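Local coordinates for core protein VP4 (Bluetongue virus, PDB 2JHP) that forms part of the inner capsid core of the virus and acts as a multifunctional enzyme assembly line that caps viral RNA, at residues Val87-Glu92 with Glu103-Arg108; Asn12-Ile17 with Ile68-His73. All blocks are in the same frame, centred on the assembly; numbering follows the deposited sequence.

Interaction 1: residues Val87-Glu92 with Glu103-Arg108; sequences VRIPRE and ENEIGR
The carboxylate of Glu-105 lies beside the ring of Pro-90, with OE1 4.0 Å from Pro-90 CG, and the same oxygen stands in plane at the edge of the Arg-108 guanidinium. This second approach is a long salt bridge within the helix, Arg-108 NH1 to Glu-105 OE1 at 3.6 Å; over one face of the guanidinium, toward its rim, sits the backbone oxygen of Asn-104. The contact is a strand-to-helix packing in a five-stranded parallel sheet of order 2-3-1-4-5, the order also found in P-loop kinases. Strand 87-88 forms one edge of this sheet, and the chain then turns through a loop into helix 99-112, which packs back against it. No hydrogen bond crosses between the two segments, which bury 208 Å² together.

Glu-105 contributes most through its aliphatic part. CG is anti to the backbone N (chi1 -168°), where it meets Ile-89 CD1 at 3.7 Å, and the chain bends at chi2 (61°), which turns CD toward Pro-90. Pro-90 CD lies 4.0 Å from Glu-105 CG, the two side chains crossing obliquely, whereas Ile-89 and Glu-105 slide past each other in opposite directions. The methylenes of a charged residue thus cover apolar groups while its carboxylate makes the long approach to Arg-108, three residues on.

Ile-89 also touches Phe-102 of the same helix and Ile-70 of the neighbouring strand 67-71, so it sits where sheet and helix meet. Val-87, held in the sheet by backbone hydrogen bonds to Phe-69 and Ser-71, directs its side chain at the helix backbone rather than at the end of the Ile-106 side chain: Val-87 CG1 lies 4.0 Å from Ile-106 CA.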
loop_
_atom_site.group_PDB
_atom_site.type_symbol
_atom_site.label_atom_id
_atom_site.label_comp_id
_atom_site.label_asym_id
_atom_site.label_seq_id
_atom_site.Cartn_x
_atom_site.Cartn_y
_atom_site.Cartn_z
ATOM N N VAL A 87 -7.058 -7.288 -18.637
ATOM C CA VAL A 87 -6.179 -8.425 -18.901
ATOM C C VAL A 87 -6.007 -8.546 -20.403
ATOM O O VAL A 87 -6.960 -8.874 -21.110
ATOM C CB VAL A 87 -6.762 -9.764 -18.364
ATOM C CG1 VAL A 87 -5.748 -10.902 -18.512
ATOM C CG2 VAL A 87 -7.184 -9.634 -16.927
ATOM N N ARG A 88 -4.804 -8.281 -20.897
ATOM C CA ARG A 88 -4.554 -8.472 -22.325
ATOM C C ARG A 88 -3.977 -9.847 -22.632
ATOM O O ARG A 88 -2.845 -10.156 -22.270
ATOM C CB ARG A 88 -3.693 -7.359 -22.934
ATOM C CG ARG A 88 -3.707 -7.402 -24.447
ATOM C CD ARG A 88 -3.181 -6.139 -25.082
ATOM N NE ARG A 88 -3.358 -6.202 -26.532
ATOM C CZ ARG A 88 -3.053 -5.226 -27.382
ATOM N NH1 ARG A 88 -2.541 -4.083 -26.943
ATOM N NH2 ARG A 88 -3.260 -5.398 -28.680
ATOM N N ILE A 89 -4.795 -10.659 -23.295
ATOM C CA ILE A 89 -4.424 -12.003 -23.706
ATOM C C ILE A 89 -3.534 -11.944 -24.935
ATOM O O ILE A 89 -3.931 -11.396 -25.964
ATOM C CB ILE A 89 -5.666 -12.877 -24.007
ATOM C CG1 ILE A 89 -6.615 -12.886 -22.808
ATOM C CG2 ILE A 89 -5.252 -14.303 -24.398
ATOM C CD1 ILE A 89 -6.012 -13.452 -21.529
ATOM N N PRO A 90 -2.319 -12.505 -24.819
ATOM C CA PRO A 90 -1.333 -12.556 -25.908
ATOM C C PRO A 90 -1.847 -13.326 -27.125
ATOM O O PRO A 90 -2.807 -14.099 -27.012
ATOM C CB PRO A 90 -0.141 -13.293 -25.278
ATOM C CG PRO A 90 -0.331 -13.148 -23.786
ATOM C CD PRO A 90 -1.813 -13.127 -23.578
ATOM N N ARG A 91 -1.210 -13.098 -28.275
ATOM C CA ARG A 91 -1.557 -13.790 -29.516
ATOM C C ARG A 91 -1.399 -15.300 -29.362
ATOM O O ARG A 91 -2.358 -16.055 -29.551
ATOM C CB ARG A 91 -0.684 -13.300 -30.673
ATOM C CG ARG A 91 -1.119 -11.984 -31.287
ATOM C CD ARG A 91 -0.296 -11.680 -32.533
ATOM N NE ARG A 91 -0.520 -10.316 -33.007
ATOM C CZ ARG A 91 0.242 -9.687 -33.898
ATOM N NH1 ARG A 91 1.300 -10.292 -34.433
ATOM N NH2 ARG A 91 -0.054 -8.445 -34.256
ATOM N N GLU A 92 -0.187 -15.719 -28.997
ATOM C CA GLU A 92 0.176 -17.136 -28.881
ATOM C C GLU A 92 -0.705 -17.881 -27.883
ATOM O O GLU A 92 -0.938 -19.082 -28.021
ATOM C CB GLU A 92 1.645 -17.279 -28.464
ATOM C CG GLU A 92 2.500 -16.046 -28.725
ATOM C CD GLU A 92 3.858 -16.379 -29.330
ATOM O OE1 GLU A 92 4.607 -17.202 -28.749
ATOM O OE2 GLU A 92 4.181 -15.799 -30.395
ATOM N N GLU A 103 -6.571 -19.316 -18.430
ATOM C CA GLU A 103 -6.943 -19.041 -17.046
ATOM C C GLU A 103 -5.756 -18.559 -16.200
ATOM O O GLU A 103 -5.895 -17.612 -15.422
ATOM C CB GLU A 103 -7.612 -20.267 -16.420
ATOM C CG GLU A 103 -8.918 -20.661 -17.111
ATOM C CD GLU A 103 -9.795 -21.611 -16.294
ATOM O OE1 GLU A 103 -9.282 -22.639 -15.783
ATOM O OE2 GLU A 103 -11.013 -21.324 -16.181
ATOM N N ASN A 104 -4.600 -19.214 -16.358
ATOM C CA ASN A 104 -3.347 -18.794 -15.706
ATOM C C ASN A 104 -2.930 -17.391 -16.122
ATOM O O ASN A 104 -2.361 -16.647 -15.322
ATOM C CB ASN A 104 -2.210 -19.764 -16.027
ATOM C CG ASN A 104 -2.425 -21.161 -15.451
ATOM O OD1 ASN A 104 -2.442 -22.138 -16.187
ATOM N ND2 ASN A 104 -2.556 -21.258 -14.137
ATOM N N GLU A 105 -3.206 -17.040 -17.377
ATOM C CA GLU A 105 -2.991 -15.672 -17.844
ATOM C C GLU A 105 -3.851 -14.687 -17.058
ATOM O O GLU A 105 -3.328 -13.707 -16.516
ATOM C CB GLU A 105 -3.260 -15.531 -19.339
ATOM C CG GLU A 105 -2.778 -14.206 -19.897
ATOM C CD GLU A 105 -1.279 -14.021 -19.733
ATOM O OE1 GLU A 105 -0.528 -14.899 -20.203
ATOM O OE2 GLU A 105 -0.850 -13.004 -19.138
ATOM N N ILE A 106 -5.155 -14.960 -16.986
ATOM C CA ILE A 106 -6.072 -14.169 -16.162
ATOM C C ILE A 106 -5.575 -14.067 -14.729
ATOM O O ILE A 106 -5.454 -12.973 -14.185
ATOM C CB ILE A 106 -7.512 -14.726 -16.159
ATOM C CG1 ILE A 106 -8.056 -14.839 -17.592
ATOM C CG2 ILE A 106 -8.414 -13.842 -15.305
ATOM C CD1 ILE A 106 -9.483 -15.368 -17.682
ATOM N N GLY A 107 -5.255 -15.212 -14.142
ATOM C CA GLY A 107 -4.825 -15.277 -12.750
ATOM C C GLY A 107 -3.573 -14.492 -12.424
ATOM O O GLY A 107 -3.536 -13.780 -11.417
ATOM N N ARG A 108 -2.545 -14.627 -13.262
ATOM C CA ARG A 108 -1.306 -13.864 -13.073
ATOM C C ARG A 108 -1.564 -12.361 -13.156
ATOM O O ARG A 108 -1.185 -11.607 -12.242
ATOM C CB ARG A 108 -0.226 -14.269 -14.084
ATOM C CG ARG A 108 0.313 -15.669 -13.904
ATOM C CD ARG A 108 1.456 -15.927 -14.857
ATOM N NE ARG A 108 1.483 -17.321 -15.293
ATOM C CZ ARG A 108 1.113 -17.742 -16.501
ATOM N NH1 ARG A 108 0.689 -16.877 -17.419
ATOM N NH2 ARG A 108 1.175 -19.039 -16.798
#

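Interaction 2: residues Asn12-Ile17 with Ile68-His73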
loop_
_atom_site.group_PDB
_atom_site.type_symbol
_atom_site.label_atom_id
_atom_site.label_comp_id
_atom_site.label_asym_id
_atom_site.label_seq_id
_atom_site.Cartn_x
_atom_site.Cartn_y
_atom_site.Cartn_z
ATOM N N ASN A 12 -15.294 -10.996 -28.203
ATOM C CA ASN A 12 -15.842 -12.036 -29.073
ATOM C C ASN A 12 -14.853 -13.065 -29.609
ATOM O O ASN A 12 -15.171 -14.256 -29.661
ATOM C CB ASN A 12 -16.648 -11.408 -30.217
ATOM C CG ASN A 12 -17.942 -10.770 -29.736
ATOM O OD1 ASN A 12 -18.149 -9.565 -29.888
ATOM N ND2 ASN A 12 -18.815 -11.577 -29.137
ATOM N N GLU A 13 -13.659 -12.610 -29.989
ATOM C CA GLU A 13 -12.648 -13.489 -30.598
ATOM C C GLU A 13 -12.166 -14.560 -29.620
ATOM O O GLU A 13 -11.465 -15.495 -30.002
ATOM C CB GLU A 13 -11.466 -12.670 -31.155
ATOM C CG GLU A 13 -10.377 -12.273 -30.143
ATOM C CD GLU A 13 -10.770 -11.151 -29.164
ATOM O OE1 GLU A 13 -11.936 -10.686 -29.157
ATOM O OE2 GLU A 13 -9.889 -10.728 -28.385
ATOM N N LEU A 14 -12.587 -14.423 -28.366
ATOM C CA LEU A 14 -12.066 -15.191 -27.246
ATOM C C LEU A 14 -13.177 -16.063 -26.667
ATOM O O LEU A 14 -12.915 -17.094 -26.040
ATOM C CB LEU A 14 -11.579 -14.205 -26.181
ATOM C CG LEU A 14 -10.208 -14.292 -25.508
ATOM C CD1 LEU A 14 -9.086 -14.507 -26.500
ATOM C CD2 LEU A 14 -9.951 -13.020 -24.719
ATOM N N SER A 15 -14.415 -15.634 -26.908
ATOM C CA SER A 15 -15.628 -16.243 -26.355
ATOM C C SER A 15 -15.739 -17.768 -26.487
ATOM O O SER A 15 -16.328 -18.423 -25.626
ATOM C CB SER A 15 -16.856 -15.587 -26.987
ATOM O OG SER A 15 -18.014 -16.376 -26.790
ATOM N N HIS A 16 -15.193 -18.321 -27.564
ATOM C CA HIS A 16 -15.318 -19.748 -27.844
ATOM C C HIS A 16 -14.514 -20.639 -26.886
ATOM O O HIS A 16 -14.913 -21.777 -26.624
ATOM C CB HIS A 16 -14.935 -20.038 -29.299
ATOM C CG HIS A 16 -13.495 -19.774 -29.607
ATOM N ND1 HIS A 16 -12.964 -18.501 -29.651
ATOM C CD2 HIS A 16 -12.473 -20.620 -29.883
ATOM C CE1 HIS A 16 -11.676 -18.577 -29.938
ATOM N NE2 HIS A 16 -11.354 -19.851 -30.087
ATOM N N ILE A 17 -13.398 -20.121 -26.368
ATOM C CA ILE A 17 -12.507 -20.880 -25.467
ATOM C C ILE A 17 -13.173 -21.109 -24.112
ATOM O O ILE A 17 -13.019 -22.161 -23.481
ATOM C CB ILE A 17 -11.164 -20.143 -25.217
ATOM C CG1 ILE A 17 -10.636 -19.506 -26.501
ATOM C CG2 ILE A 17 -10.123 -21.100 -24.621
ATOM C CD1 ILE A 17 -9.812 -18.259 -26.258
ATOM N N ILE A 68 -14.393 -7.479 -15.168
ATOM C CA ILE A 68 -12.994 -7.395 -15.532
ATOM C C ILE A 68 -12.951 -7.661 -17.026
ATOM O O ILE A 68 -13.557 -8.625 -17.517
ATOM C CB ILE A 68 -12.139 -8.422 -14.760
ATOM C CG1 ILE A 68 -11.994 -7.981 -13.300
ATOM C CG2 ILE A 68 -10.749 -8.634 -15.418
ATOM C CD1 ILE A 68 -11.285 -9.035 -12.386
ATOM N N PHE A 69 -12.234 -6.803 -17.743
ATOM C CA PHE A 69 -12.258 -6.825 -19.197
ATOM C C PHE A 69 -11.028 -7.540 -19.741
ATOM O O PHE A 69 -9.894 -7.131 -19.491
ATOM C CB PHE A 69 -12.411 -5.400 -19.739
ATOM C CG PHE A 69 -13.594 -4.666 -19.160
ATOM C CD1 PHE A 69 -13.483 -3.960 -17.968
ATOM C CD2 PHE A 69 -14.831 -4.699 -19.792
ATOM C CE1 PHE A 69 -14.591 -3.288 -17.429
ATOM C CE2 PHE A 69 -15.930 -4.029 -19.254
ATOM C CZ PHE A 69 -15.806 -3.326 -18.077
ATOM N N ILE A 70 -11.277 -8.637 -20.454
ATOM C CA ILE A 70 -10.215 -9.485 -20.992
ATOM C C ILE A 70 -10.325 -9.557 -22.514
ATOM O O ILE A 70 -11.400 -9.841 -23.045
ATOM C CB ILE A 70 -10.283 -10.920 -20.408
ATOM C CG1 ILE A 70 -10.245 -10.905 -18.879
ATOM C CG2 ILE A 70 -9.152 -11.775 -20.935
ATOM C CD1 ILE A 70 -11.516 -11.374 -18.235
ATOM N N SER A 71 -9.217 -9.307 -23.213
ATOM C CA SER A 71 -9.196 -9.365 -24.684
ATOM C C SER A 71 -7.786 -9.489 -25.249
ATOM O O SER A 71 -6.803 -9.293 -24.533
ATOM C CB SER A 71 -9.856 -8.112 -25.285
ATOM O OG SER A 71 -9.848 -8.154 -26.706
ATOM N N THR A 72 -7.700 -9.815 -26.538
ATOM C CA THR A 72 -6.445 -9.703 -27.274
ATOM C C THR A 72 -6.224 -8.241 -27.666
ATOM O O THR A 72 -5.088 -7.765 -27.692
ATOM C CB THR A 72 -6.398 -10.607 -28.543
ATOM O OG1 THR A 72 -7.460 -10.256 -29.441
ATOM C CG2 THR A 72 -6.506 -12.085 -28.167
ATOM N N HIS A 73 -7.326 -7.542 -27.944
ATOM C CA HIS A 73 -7.313 -6.137 -28.374
ATOM C C HIS A 73 -6.933 -5.177 -27.231
ATOM O O HIS A 73 -6.985 -5.545 -26.058
ATOM C CB HIS A 73 -8.669 -5.753 -28.993
ATOM C CG HIS A 73 -9.142 -6.698 -30.063
ATOM N ND1 HIS A 73 -10.393 -7.282 -30.039
ATOM C CD2 HIS A 73 -8.533 -7.163 -31.183
ATOM C CE1 HIS A 73 -10.533 -8.061 -31.097
ATOM N NE2 HIS A 73 -9.419 -8.009 -31.805
#
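An ST turn at the C-terminal end of strand 67-71, where the Ser-71 hydroxyl accepts from the backbone N of His-73, receives the carboxylate of Glu-13. The residue comes from the loop that follows strand 7-10, the neighbour of 67-71 within the parallel sheet. Glu-13 and Thr-72 meet tip to tip, and Glu-13 OE2 is gripped by two donors of one residue. Thr-72 N reaches it at 3.0 Å in a nearly straight bond (166°) almost along the C-O axis, while Thr-72 OG1 donates at 2.7 Å from above the carboxylate plane. Ser-71 OG is also 3.1 Å from Glu-13 OE2, but its proton may go instead to another acceptor; Thr-11 OG1 bonds to this hydroxyl and to Glu-13 OE1. Glu-13 CG sits between the backbone N and the carbonyl carbon (chi1 83°), and the chain is bent at chi2, where CD is set.

The His-73 ring meets the Glu-13 carboxylate tip to tip, CE1 3.6 Å from Glu-13 OE1, the two planes 39° apart; Glu-13 OE2 and Thr-72 OG1 both lie over one ring face, toward its rim.

Next in the chain, Leu-14 packs on the strand end and also touches Phe-102 of helix 99-112. Its CD2 sits 3.7 Å from Ser-71 CA and 4.1 Å from Ile-70 CG2, and its CD1 lies 3.9 Å from Thr-72 CG2.

How the interactions relate
Both contacts serve the same parallel sheet, on adjacent strands 67-71 and 87-88, their centres about 10 Å apart. Interaction 1 is largely buried and made by van der Waals packing that includes the Glu-105 methylenes, holding helix 99-112 against the edge strand without a crossing hydrogen bond; interaction 2 is partly buried, with charged and hydroxyl chemistry at the strand end and Leu-14 packed on Ile-70 and the strand backbone. They join directly: Ile-89 N probably donates to Ser-71 O at 2.7 Å, and Arg-88 NE reaches Thr-72 O at 2.6 Å. Phe-102 of the helix touches both Leu-14 and Ile-89, which also touch each other, so the apolar layer runs from one contact into the other.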